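Local coordinates for protein probable branched-chain-amino-acid aminotransferase (Thermotoga maritima MSB8, PDB 3CSW) that probably transfers the amino group between leucine, isoleucine or valine and 2-oxoglutarate, using pyridoxal 5'-phosphate, in the biosynthesis of branched-chain amino acids, at residues E35-R47 with T140-I152. Residues are numbered along the deposited sequence; the frame is centred on the assembly and turned at random.
With PLP (pyridoxal-5'-phosphate), chain E.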
loop_
_atom_site.group_PDB
_atom_site.type_symbol
_atom_site.label_atom_id
_atom_site.label_comp_id
_atom_site.label_asym_id
_atom_site.label_seq_id
_atom_site.Cartn_x
_atom_site.Cartn_y
_atom_site.Cartn_z
ATOM N N GLU A 35 34.330 -1.246 -8.185
ATOM C CA GLU A 35 33.212 -2.083 -8.619
ATOM C C GLU A 35 32.177 -2.186 -7.489
ATOM O O GLU A 35 30.985 -2.046 -7.718
ATOM C CB GLU A 35 33.687 -3.461 -9.085
ATOM C CG GLU A 35 32.587 -4.278 -9.763
ATOM C CD GLU A 35 33.014 -5.675 -10.182
ATOM O OE1 GLU A 35 34.104 -6.132 -9.764
ATOM O OE2 GLU A 35 32.243 -6.318 -10.939
ATOM N N LYS A 36 32.655 -2.385 -6.271
ATOM C CA LYS A 36 31.806 -2.493 -5.097
ATOM C C LYS A 36 31.074 -1.193 -4.734
ATOM O O LYS A 36 29.946 -1.227 -4.242
ATOM C CB LYS A 36 32.660 -2.961 -3.911
ATOM C CG LYS A 36 31.895 -3.209 -2.612
ATOM C CD LYS A 36 30.928 -4.373 -2.739
ATOM C CE LYS A 36 30.077 -4.553 -1.482
ATOM N NZ LYS A 36 29.123 -5.702 -1.644
ATOM N N SER A 37 31.716 -0.058 -4.985
ATOM C CA SER A 37 31.150 1.255 -4.706
ATOM C C SER A 37 29.960 1.594 -5.608
ATOM O O SER A 37 29.234 2.536 -5.333
ATOM C CB SER A 37 32.237 2.352 -4.816
ATOM O OG SER A 37 32.623 2.597 -6.176
ATOM N N LEU A 38 29.783 0.842 -6.689
ATOM C CA LEU A 38 28.639 0.988 -7.593
ATOM C C LEU A 38 27.345 0.590 -6.894
ATOM O O LEU A 38 26.274 0.995 -7.310
ATOM C CB LEU A 38 28.837 0.172 -8.880
ATOM C CG LEU A 38 30.044 0.529 -9.766
ATOM C CD1 LEU A 38 30.054 -0.327 -11.046
ATOM C CD2 LEU A 38 30.075 2.006 -10.117
ATOM N N GLN A 39 27.460 -0.189 -5.820
ATOM C CA GLN A 39 26.331 -0.519 -4.950
ATOM C C GLN A 39 25.938 0.621 -4.003
ATOM O O GLN A 39 24.913 0.525 -3.321
ATOM C CB GLN A 39 26.634 -1.782 -4.129
ATOM C CG GLN A 39 26.906 -2.992 -5.022
ATOM C CD GLN A 39 27.068 -4.311 -4.270
ATOM O OE1 GLN A 39 28.066 -4.992 -4.440
ATOM N NE2 GLN A 39 26.073 -4.684 -3.462
ATOM N N GLY A 40 26.776 1.665 -3.933
ATOM C CA GLY A 40 26.513 2.839 -3.130
ATOM C C GLY A 40 27.494 3.052 -1.978
ATOM O O GLY A 40 28.042 2.108 -1.436
ATOM N N ALA A 41 27.722 4.316 -1.633
ATOM C CA ALA A 41 28.464 4.689 -0.438
ATOM C C ALA A 41 27.521 5.403 0.521
ATOM O O ALA A 41 26.657 6.164 0.084
ATOM C CB ALA A 41 29.626 5.611 -0.795
ATOM N N VAL A 42 27.675 5.144 1.819
ATOM C CA VAL A 42 26.968 5.865 2.872
ATOM C C VAL A 42 27.578 7.259 2.917
ATOM O O VAL A 42 28.791 7.390 2.732
ATOM C CB VAL A 42 27.136 5.140 4.233
ATOM C CG1 VAL A 42 26.848 6.070 5.399
ATOM C CG2 VAL A 42 26.249 3.882 4.278
ATOM N N TYR A 43 26.777 8.300 3.142
ATOM C CA TYR A 43 27.342 9.647 3.099
ATOM C C TYR A 43 26.679 10.700 3.981
ATOM O O TYR A 43 25.550 10.537 4.437
ATOM C CB TYR A 43 27.353 10.148 1.647
ATOM C CG TYR A 43 26.019 10.649 1.143
ATOM C CD1 TYR A 43 25.071 9.762 0.642
ATOM C CD2 TYR A 43 25.712 12.013 1.138
ATOM C CE1 TYR A 43 23.847 10.205 0.175
ATOM C CE2 TYR A 43 24.489 12.472 0.667
ATOM C CZ TYR A 43 23.563 11.551 0.186
ATOM O OH TYR A 43 22.350 11.952 -0.282
ATOM N N GLU A 44 27.419 11.788 4.183
ATOM C CA GLU A 44 26.949 12.982 4.888
ATOM C C GLU A 44 27.458 14.237 4.179
ATOM O O GLU A 44 28.479 14.187 3.488
ATOM C CB GLU A 44 27.450 12.975 6.340
ATOM C CG GLU A 44 26.668 12.081 7.299
ATOM C CD GLU A 44 25.193 12.487 7.427
ATOM O OE1 GLU A 44 24.899 13.688 7.383
ATOM O OE2 GLU A 44 24.332 11.596 7.581
ATOM N N THR A 45 26.732 15.349 4.336
ATOM C CA THR A 45 27.144 16.648 3.799
ATOM C C THR A 45 27.189 17.651 4.947
ATOM O O THR A 45 26.321 17.646 5.804
ATOM C CB THR A 45 26.203 17.169 2.678
ATOM O OG1 THR A 45 24.889 17.429 3.200
ATOM C CG2 THR A 45 26.121 16.162 1.519
ATOM N N LEU A 46 28.230 18.484 4.980
ATOM C CA LEU A 46 28.377 19.500 6.011
ATOM C C LEU A 46 28.690 20.819 5.344
ATOM O O LEU A 46 29.068 20.854 4.174
ATOM C CB LEU A 46 29.511 19.166 7.003
ATOM C CG LEU A 46 29.486 17.852 7.808
ATOM C CD1 LEU A 46 30.085 16.706 6.987
ATOM C CD2 LEU A 46 30.224 18.023 9.124
ATOM N N ARG A 47 28.487 21.910 6.078
ATOM C CA ARG A 47 28.989 23.224 5.675
ATOM C C ARG A 47 29.712 23.841 6.857
ATOM O O ARG A 47 29.615 23.348 7.968
ATOM C CB ARG A 47 27.870 24.146 5.206
ATOM C CG ARG A 47 26.915 24.611 6.296
ATOM C CD ARG A 47 26.198 25.881 5.873
ATOM N NE ARG A 47 27.109 27.002 5.984
ATOM C CZ ARG A 47 26.843 28.232 5.569
ATOM N NH1 ARG A 47 25.688 28.525 4.974
ATOM N NH2 ARG A 47 27.749 29.179 5.760
ATOM N N THR A 140 13.058 -0.150 2.446
ATOM C CA THR A 140 14.333 0.491 2.773
ATOM C C THR A 140 14.104 1.495 3.909
ATOM O O THR A 140 13.104 2.189 3.891
ATOM C CB THR A 140 14.937 1.257 1.553
ATOM O OG1 THR A 140 15.096 0.362 0.450
ATOM C CG2 THR A 140 16.287 1.889 1.887
ATOM N N PRO A 141 15.023 1.558 4.895
ATOM C CA PRO A 141 14.893 2.581 5.908
ATOM C C PRO A 141 15.073 3.971 5.326
ATOM O O PRO A 141 16.059 4.237 4.645
ATOM C CB PRO A 141 16.020 2.273 6.911
ATOM C CG PRO A 141 16.532 0.922 6.564
ATOM C CD PRO A 141 16.165 0.648 5.141
ATOM N N PRO A 142 14.103 4.862 5.558
ATOM C CA PRO A 142 14.191 6.230 5.081
ATOM C C PRO A 142 15.446 6.980 5.539
ATOM O O PRO A 142 15.929 7.847 4.812
ATOM C CB PRO A 142 12.954 6.884 5.684
ATOM C CG PRO A 142 12.026 5.779 5.938
ATOM C CD PRO A 142 12.839 4.599 6.263
ATOM N N ALA A 143 15.962 6.651 6.726
ATOM C CA ALA A 143 17.157 7.301 7.267
ATOM C C ALA A 143 18.477 6.753 6.714
ATOM O O ALA A 143 19.532 7.245 7.094
ATOM C CB ALA A 143 17.161 7.231 8.821
ATOM N N LEU A 144 18.449 5.741 5.848
ATOM C CA LEU A 144 19.695 5.286 5.187
ATOM C C LEU A 144 20.126 6.291 4.087
ATOM O O LEU A 144 19.527 6.335 3.008
ATOM C CB LEU A 144 19.546 3.861 4.615
ATOM C CG LEU A 144 20.690 3.300 3.745
ATOM C CD1 LEU A 144 22.045 3.293 4.498
ATOM C CD2 LEU A 144 20.347 1.919 3.216
ATOM N N LYS A 145 21.159 7.087 4.363
ATOM C CA LYS A 145 21.701 8.032 3.383
ATOM C C LYS A 145 22.778 7.317 2.605
ATOM O O LYS A 145 23.933 7.244 3.064
ATOM C CB LYS A 145 22.334 9.245 4.039
ATOM C CG LYS A 145 21.418 10.343 4.418
ATOM C CD LYS A 145 22.200 11.498 5.064
ATOM C CE LYS A 145 22.709 12.487 4.057
ATOM N NZ LYS A 145 21.736 13.613 3.893
ATOM N N ILE A 146 22.377 6.775 1.452
ATOM C CA ILE A 146 23.228 5.993 0.572
ATOM C C ILE A 146 23.134 6.612 -0.852
ATOM O O ILE A 146 22.075 7.102 -1.256
ATOM C CB ILE A 146 22.925 4.475 0.676
ATOM C CG1 ILE A 146 24.055 3.668 0.014
ATOM C CG2 ILE A 146 21.527 4.119 0.089
ATOM C CD1 ILE A 146 24.145 2.238 0.451
ATOM N N THR A 147 24.263 6.675 -1.553
ATOM C CA THR A 147 24.375 7.435 -2.810
ATOM C C THR A 147 23.505 6.901 -3.967
ATOM O O THR A 147 23.115 7.657 -4.868
ATOM C CB THR A 147 25.847 7.500 -3.303
ATOM O OG1 THR A 147 26.389 6.168 -3.351
ATOM C CG2 THR A 147 26.707 8.422 -2.394
ATOM N N GLY A 148 23.207 5.607 -3.936
ATOM C CA GLY A 148 22.441 4.980 -5.001
ATOM C C GLY A 148 20.970 4.739 -4.772
ATOM O O GLY A 148 20.335 4.167 -5.643
ATOM N N ARG A 149 20.418 5.136 -3.615
ATOM C CA ARG A 149 19.002 4.886 -3.349
ATOM C C ARG A 149 18.143 5.566 -4.428
ATOM O O ARG A 149 18.261 6.768 -4.702
ATOM C CB ARG A 149 18.592 5.268 -1.924
ATOM C CG ARG A 149 18.628 6.750 -1.571
ATOM C CD ARG A 149 18.128 6.918 -0.162
ATOM N NE ARG A 149 16.735 6.456 -0.079
ATOM C CZ ARG A 149 16.185 5.844 0.966
ATOM N NH1 ARG A 149 16.897 5.550 2.041
ATOM N NH2 ARG A 149 14.905 5.459 0.911
ATOM N N THR A 150 17.265 4.779 -5.029
ATOM C CA THR A 150 16.685 5.155 -6.299
ATOM C C THR A 150 15.572 6.199 -6.201
ATOM O O THR A 150 15.311 6.882 -7.187
ATOM C CB THR A 150 16.244 3.909 -7.075
ATOM O OG1 THR A 150 15.497 3.078 -6.201
ATOM C CG2 THR A 150 17.473 3.090 -7.600
ATOM N N ASP A 151 14.907 6.336 -5.051
ATOM C CA ASP A 151 13.919 7.427 -4.918
ATOM C C ASP A 151 14.614 8.798 -5.048
ATOM O O ASP A 151 14.184 9.651 -5.824
ATOM C CB ASP A 151 13.035 7.341 -3.646
ATOM C CG ASP A 151 13.815 7.089 -2.339
ATOM O OD1 ASP A 151 15.054 6.869 -2.355
ATOM O OD2 ASP A 151 13.145 7.074 -1.274
ATOM N N ILE A 152 15.693 8.986 -4.301
ATOM C CA ILE A 152 16.456 10.226 -4.314
ATOM C C ILE A 152 17.222 10.393 -5.653
ATOM O O ILE A 152 17.236 11.483 -6.228
ATOM C CB ILE A 152 17.419 10.322 -3.095
ATOM C CG1 ILE A 152 16.650 10.268 -1.758
ATOM C CG2 ILE A 152 18.276 11.585 -3.202
ATOM C CD1 ILE A 152 15.482 11.308 -1.582
HETATM N N1 PLP E . 16.049 15.022 2.882
HETATM C C2 PLP E . 16.914 14.326 2.043
HETATM C C2A PLP E . 16.328 13.264 1.166
HETATM C C3 PLP E . 18.292 14.636 2.038
HETATM O O3 PLP E . 19.152 14.022 1.157
HETATM C C4 PLP E . 18.782 15.654 2.891
HETATM C C4A PLP E . 20.233 16.049 2.859
HETATM O O4A PLP E . 20.643 16.846 1.995
HETATM C C5 PLP E . 17.887 16.346 3.724
HETATM C C6 PLP E . 16.531 16.012 3.715
HETATM C C5A PLP E . 18.309 17.585 4.482
HETATM O O4P PLP E . 18.951 17.224 5.697
HETATM P P PLP E . 20.031 18.193 6.441
HETATM O O1P PLP E . 20.764 17.402 7.543
HETATM O O2P PLP E . 19.310 19.358 7.058
HETATM O O3P PLP E . 20.986 18.655 5.349
HETATM O O HOH W 1 20.744 9.589 -1.480
HETATM O O HOH W 2 23.372 15.445 2.559
#
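Lys145 crosses the ring of Tyr43 at about a right angle, laying CE over one face, 4.2 Å from the ring centroid, in a CH-pi contact. Bends at its third and fourth torsions (chi3 88°, chi4 94°) carry NZ to within 3.0 Å of PLP C4A, although the Schiff base expected from related enzymes is not formed here. The tight part is the lysine methylenes between Tyr43 and Glu44: Glu44 OE2 packs 3.3 Å from Lys145 CD, while its carboxylate pairs with Arg62 (salt bridge from OE2) and His59 (hydrogen bond to OE1). Along the backbones, strand 42-47 and the loop before helix 150-156 share a single bridge, Val42 with Ile146, in which Tyr43 N donates to Lys145 O at 3.0 Å and Thr147 N to Ala41 O. Thr147 OG1 accepts a nearly straight bond (168°) from Ala41 N and donates one to Leu38 O of the second subunit, tying the bridge to the interface. At the polar ends contact is water-mediated rather than direct: one water joins Tyr43 OH to Ile146 O, another links Lys145 NZ to Thr45 OG1. A leucine in place of Tyr43 would probably leave the lysine methylenes without their flat support and the first water without its hydroxyl partner. The backbone bonds and aromatic face thus probably help to place the lysine amine beside the aldehyde carbon, consistent with cofactor attachment in class-IV aminotransferases.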